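Local coordinates for importin subunit beta-1 (Saccharomyces cerevisiae, PDB 5OWU), which carries proteins into the nucleus through association with importin alpha, the subunit that recognises the classical nuclear localization signal of the cargo, at residues A[466-478]-A[513-527]. Residues are numbered along the deposited sequence; the frame is centred on the assembly and turned at random. Where two conformers were deposited one is given.
Sequences HPKVATNCSWTII and EFNARASAFSALTTM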
loop_
_atom_site.group_PDB
_atom_site.type_symbol
_atom_site.label_atom_id
_atom_site.label_comp_id
_atom_site.label_asym_id
_atom_site.label_seq_id
_atom_site.Cartn_x
_atom_site.Cartn_y
_atom_site.Cartn_z
ATOM N N HIS A 466 -0.320 18.458 26.752
ATOM C CA HIS A 466 -0.009 17.039 26.743
ATOM C C HIS A 466 0.513 16.634 25.365
ATOM O O HIS A 466 0.011 17.129 24.344
ATOM C CB HIS A 466 -1.266 16.240 27.089
ATOM C CG HIS A 466 -1.028 14.777 27.292
ATOM N ND1 HIS A 466 -0.855 13.895 26.247
ATOM C CD2 HIS A 466 -0.951 14.039 28.424
ATOM C CE1 HIS A 466 -0.676 12.677 26.727
ATOM N NE2 HIS A 466 -0.731 12.737 28.046
ATOM N N PRO A 467 1.505 15.747 25.288
ATOM C CA PRO A 467 2.073 15.404 23.972
ATOM C C PRO A 467 1.050 14.960 22.936
ATOM O O PRO A 467 1.254 15.215 21.742
ATOM C CB PRO A 467 3.069 14.281 24.301
ATOM C CG PRO A 467 2.742 13.844 25.699
ATOM C CD PRO A 467 2.193 15.036 26.383
ATOM N N LYS A 468 -0.041 14.303 23.344
ATOM C CA LYS A 468 -1.067 13.898 22.384
ATOM C C LYS A 468 -1.689 15.102 21.689
ATOM O O LYS A 468 -1.949 15.065 20.479
ATOM C CB LYS A 468 -2.149 13.079 23.081
ATOM C CG LYS A 468 -1.692 11.707 23.470
ATOM C CD LYS A 468 -2.814 10.900 24.080
ATOM C CE LYS A 468 -2.881 9.523 23.443
ATOM N NZ LYS A 468 -3.555 8.542 24.321
ATOM N N VAL A 469 -1.947 16.174 22.442
ATOM C CA VAL A 469 -2.432 17.419 21.851
ATOM C C VAL A 469 -1.353 18.047 20.972
ATOM O O VAL A 469 -1.613 18.455 19.832
ATOM C CB VAL A 469 -2.890 18.385 22.963
ATOM C CG1 VAL A 469 -3.425 19.697 22.378
ATOM C CG2 VAL A 469 -3.953 17.724 23.844
ATOM N N ALA A 470 -0.120 18.118 21.484
ATOM C CA ALA A 470 0.968 18.771 20.757
ATOM C C ALA A 470 1.206 18.127 19.391
ATOM O O ALA A 470 1.486 18.822 18.407
ATOM C CB ALA A 470 2.252 18.728 21.596
ATOM N N THR A 471 1.108 16.802 19.312
ATOM C CA THR A 471 1.317 16.119 18.034
ATOM C C THR A 471 0.289 16.569 17.006
ATOM O O THR A 471 0.624 16.909 15.857
ATOM C CB THR A 471 1.251 14.607 18.258
ATOM O OG1 THR A 471 2.365 14.211 19.071
ATOM C CG2 THR A 471 1.284 13.832 16.949
ATOM N N ASN A 472 -0.978 16.602 17.412
ATOM C CA ASN A 472 -2.016 17.042 16.494
ATOM C C ASN A 472 -1.864 18.516 16.147
ATOM O O ASN A 472 -2.203 18.922 15.028
ATOM C CB ASN A 472 -3.387 16.726 17.091
ATOM C CG ASN A 472 -3.734 15.256 16.956
ATOM O OD1 ASN A 472 -3.060 14.520 16.227
ATOM N ND2 ASN A 472 -4.780 14.819 17.644
ATOM N N CYS A 473 -1.319 19.321 17.060
ATOM C CA CYS A 473 -1.078 20.724 16.741
ATOM C C CYS A 473 0.030 20.884 15.704
ATOM O O CYS A 473 -0.047 21.776 14.851
ATOM C CB CYS A 473 -0.748 21.500 18.013
ATOM S SG CYS A 473 -2.198 21.754 19.029
ATOM N N SER A 474 1.068 20.044 15.756
ATOM C CA SER A 474 2.096 20.094 14.718
ATOM C C SER A 474 1.514 19.716 13.358
ATOM O O SER A 474 1.793 20.375 12.346
ATOM C CB SER A 474 3.272 19.176 15.078
ATOM O OG SER A 474 4.128 19.806 16.019
ATOM N N TRP A 475 0.725 18.634 13.310
ATOM C CA TRP A 475 0.054 18.235 12.068
ATOM C C TRP A 475 -0.822 19.363 11.537
ATOM O O TRP A 475 -0.862 19.638 10.326
ATOM C CB TRP A 475 -0.788 16.975 12.327
ATOM C CG TRP A 475 -1.646 16.482 11.173
ATOM C CD1 TRP A 475 -1.223 15.787 10.076
ATOM C CD2 TRP A 475 -3.075 16.613 11.036
ATOM N NE1 TRP A 475 -2.289 15.493 9.256
ATOM C CE2 TRP A 475 -3.437 15.985 9.823
ATOM C CE3 TRP A 475 -4.077 17.199 11.818
ATOM C CZ2 TRP A 475 -4.759 15.930 9.370
ATOM C CZ3 TRP A 475 -5.401 17.149 11.362
ATOM C CH2 TRP A 475 -5.722 16.517 10.150
ATOM N N THR A 476 -1.541 20.028 12.444
ATOM C CA THR A 476 -2.421 21.126 12.065
ATOM C C THR A 476 -1.630 22.299 11.510
ATOM O O THR A 476 -2.049 22.933 10.536
ATOM C CB THR A 476 -3.251 21.545 13.280
ATOM O OG1 THR A 476 -4.197 20.508 13.571
ATOM C CG2 THR A 476 -3.985 22.872 13.053
ATOM N N ILE A 477 -0.480 22.601 12.114
ATOM C CA ILE A 477 0.359 23.683 11.605
ATOM C C ILE A 477 0.851 23.350 10.203
ATOM O O ILE A 477 0.830 24.199 9.300
ATOM C CB ILE A 477 1.522 23.958 12.576
ATOM C CG1 ILE A 477 0.983 24.617 13.851
ATOM C CG2 ILE A 477 2.576 24.839 11.928
ATOM C CD1 ILE A 477 1.969 24.653 14.994
ATOM N N ILE A 478 1.281 22.106 9.990
ATOM C CA ILE A 478 1.662 21.689 8.644
ATOM C C ILE A 478 0.525 21.982 7.667
ATOM O O ILE A 478 0.730 22.610 6.621
ATOM C CB ILE A 478 2.062 20.202 8.637
ATOM C CG1 ILE A 478 3.410 20.034 9.339
ATOM C CG2 ILE A 478 2.146 19.658 7.203
ATOM C CD1 ILE A 478 3.766 18.583 9.655
ATOM N N GLU A 513 7.378 11.265 23.691
ATOM C CA GLU A 513 6.144 10.569 24.011
ATOM C C GLU A 513 5.039 10.980 23.040
ATOM O O GLU A 513 4.943 12.140 22.620
ATOM C CB GLU A 513 5.740 10.838 25.460
ATOM C CG GLU A 513 4.758 9.809 25.991
ATOM C CD GLU A 513 4.614 9.843 27.498
ATOM O OE1 GLU A 513 5.433 9.202 28.188
ATOM O OE2 GLU A 513 3.687 10.518 27.991
ATOM N N PHE A 514 4.254 9.981 22.625
ATOM C CA PHE A 514 3.154 10.159 21.681
ATOM C C PHE A 514 3.586 10.947 20.452
ATOM O O PHE A 514 2.781 11.621 19.810
ATOM C CB PHE A 514 1.955 10.799 22.379
ATOM C CG PHE A 514 1.400 9.940 23.473
ATOM C CD1 PHE A 514 0.792 8.733 23.168
ATOM C CD2 PHE A 514 1.519 10.308 24.797
ATOM C CE1 PHE A 514 0.295 7.920 24.167
ATOM C CE2 PHE A 514 1.024 9.495 25.802
ATOM C CZ PHE A 514 0.410 8.301 25.483
ATOM N N ASN A 515 4.869 10.833 20.115
ATOM C CA ASN A 515 5.442 11.361 18.882
ATOM C C ASN A 515 5.398 12.884 18.814
ATOM O O ASN A 515 5.565 13.457 17.732
ATOM C CB ASN A 515 4.751 10.759 17.657
ATOM C CG ASN A 515 5.711 10.513 16.520
ATOM O OD1 ASN A 515 6.786 9.944 16.720
ATOM N ND2 ASN A 515 5.342 10.950 15.320
ATOM N N ALA A 516 5.240 13.559 19.959
ATOM C CA ALA A 516 5.130 15.017 19.935
ATOM C C ALA A 516 6.416 15.695 19.467
ATOM O O ALA A 516 6.357 16.734 18.803
ATOM C CB ALA A 516 4.728 15.531 21.317
ATOM N N ARG A 517 7.583 15.143 19.797
ATOM C CA ARG A 517 8.825 15.801 19.404
ATOM C C ARG A 517 9.120 15.590 17.919
ATOM O O ARG A 517 9.388 16.550 17.185
ATOM C CB ARG A 517 9.976 15.292 20.279
ATOM C CG ARG A 517 11.322 15.939 19.991
ATOM C CD ARG A 517 12.352 15.534 21.043
ATOM N NE ARG A 517 12.674 14.109 20.999
ATOM C CZ ARG A 517 13.325 13.457 21.960
ATOM N NH1 ARG A 517 13.712 14.095 23.053
ATOM N NH2 ARG A 517 13.591 12.162 21.835
ATOM N N ALA A 518 9.044 14.341 17.454
ATOM C CA ALA A 518 9.244 14.060 16.034
ATOM C C ALA A 518 8.268 14.845 15.164
ATOM O O ALA A 518 8.659 15.412 14.131
ATOM C CB ALA A 518 9.096 12.560 15.775
ATOM N N SER A 519 6.994 14.896 15.566
ATOM C CA SER A 519 6.014 15.667 14.812
ATOM C C SER A 519 6.437 17.123 14.711
ATOM O O SER A 519 6.328 17.738 13.639
ATOM C CB SER A 519 4.636 15.542 15.464
ATOM O OG SER A 519 4.193 14.197 15.397
ATOM N N ALA A 520 6.967 17.685 15.804
ATOM C CA ALA A 520 7.419 19.070 15.740
ATOM C C ALA A 520 8.539 19.212 14.724
ATOM O O ALA A 520 8.535 20.142 13.905
ATOM C CB ALA A 520 7.875 19.547 17.117
ATOM N N PHE A 521 9.485 18.266 14.724
ATOM C CA PHE A 521 10.553 18.340 13.735
ATOM C C PHE A 521 9.975 18.258 12.331
ATOM O O PHE A 521 10.390 19.009 11.434
ATOM C CB PHE A 521 11.581 17.236 13.976
ATOM C CG PHE A 521 12.622 17.598 15.007
ATOM C CD1 PHE A 521 13.660 18.458 14.684
ATOM C CD2 PHE A 521 12.564 17.076 16.288
ATOM C CE1 PHE A 521 14.625 18.791 15.619
ATOM C CE2 PHE A 521 13.523 17.410 17.227
ATOM C CZ PHE A 521 14.558 18.273 16.886
ATOM N N SER A 522 8.972 17.396 12.131
ATOM C CA SER A 522 8.362 17.316 10.812
ATOM C C SER A 522 7.781 18.665 10.410
ATOM O O SER A 522 7.975 19.113 9.272
ATOM C CB SER A 522 7.286 16.232 10.781
ATOM O OG SER A 522 6.761 16.105 9.472
ATOM N N ALA A 523 7.103 19.347 11.342
ATOM C CA ALA A 523 6.519 20.635 10.989
ATOM C C ALA A 523 7.610 21.640 10.667
ATOM O O ALA A 523 7.460 22.439 9.730
ATOM C CB ALA A 523 5.616 21.146 12.113
ATOM N N LEU A 524 8.747 21.560 11.369
ATOM C CA LEU A 524 9.845 22.457 11.041
ATOM C C LEU A 524 10.290 22.253 9.604
ATOM O O LEU A 524 10.589 23.220 8.892
ATOM C CB LEU A 524 11.015 22.255 12.007
ATOM C CG LEU A 524 10.831 22.828 13.416
ATOM C CD1 LEU A 524 12.056 22.511 14.245
ATOM C CD2 LEU A 524 10.577 24.325 13.390
ATOM N N THR A 525 10.296 21.002 9.140
ATOM C CA THR A 525 10.668 20.763 7.755
ATOM C C THR A 525 9.711 21.494 6.827
ATOM O O THR A 525 10.136 22.213 5.912
ATOM C CB THR A 525 10.698 19.263 7.477
ATOM O OG1 THR A 525 11.735 18.668 8.276
ATOM C CG2 THR A 525 10.982 18.987 6.017
ATOM N N THR A 526 8.408 21.377 7.096
ATOM C CA THR A 526 7.430 22.133 6.322
ATOM C C THR A 526 7.742 23.624 6.382
ATOM O O THR A 526 7.758 24.307 5.349
ATOM C CB THR A 526 6.016 21.842 6.845
ATOM O OG1 THR A 526 5.697 20.464 6.621
ATOM C CG2 THR A 526 4.979 22.705 6.152
ATOM N N MET A 527 8.035 24.147 7.585
ATOM C CA MET A 527 8.291 25.580 7.680
ATOM C C MET A 527 9.446 25.959 6.770
ATOM O O MET A 527 9.414 27.001 6.098
ATOM C CB MET A 527 8.606 25.998 9.116
ATOM C CG MET A 527 7.565 25.632 10.143
ATOM S SD MET A 527 5.928 26.189 9.698
ATOM C CE MET A 527 6.002 27.934 10.106
HETATM O O HOH W 1 4.448 18.619 18.324
#
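Lys468 lies over one face of the Phe514 ring, its CG 3.8 Å from the ring centroid in a CH-pi contact. The chain, bent at chi3 (132°), brings CE over the same face, near CE1, while NZ goes on to a salt bridge with Asp343. Pro467 CG meets the ring's rim near its plane, and His466 CE1 touches Phe514 CE2 at 3.7 Å, the two rings oblique. The imidazole is held by its own helix start, ND1 accepting from Lys468 N as an N-cap. With Phe514 replaced by an alanine, the Lys468 methylenes and Pro467 CG would probably lose the ring they pack on, leaving a gap at the start of both helices.

The tight part follows, where small residues bring the axes of 467-478 and 516-527 within 8.3 Å. Ala516 CB sits 3.6 Å from Pro467 CB, and Thr471 OG1, beside its backbone N (chi1 -66°), stands 2.7 Å from Phe514 O and 3.1 Å from Pro467 O; its single proton can go to either oxygen. CG2 of the same threonine packs on Ser519 OG, which is turned back to donate to Asn515 O. A water joins Ser474 OG to Ala516 O and, weakly, Ala470 O. Farther along, Ile478 CG1 rests 3.7 Å from Ala523 CB, and the isoleucine side chain crosses that of Thr526 at about a right angle.

The looser side is the margin, with exposed Ser522 and the Glu513 carboxylate, though Glu513 O packs on Pro467 CB. The two segments, nearly parallel at 14°, lie in HEAT repeats 11 and 12, side-by-side packing typical of successive repeats in a HEAT solenoid.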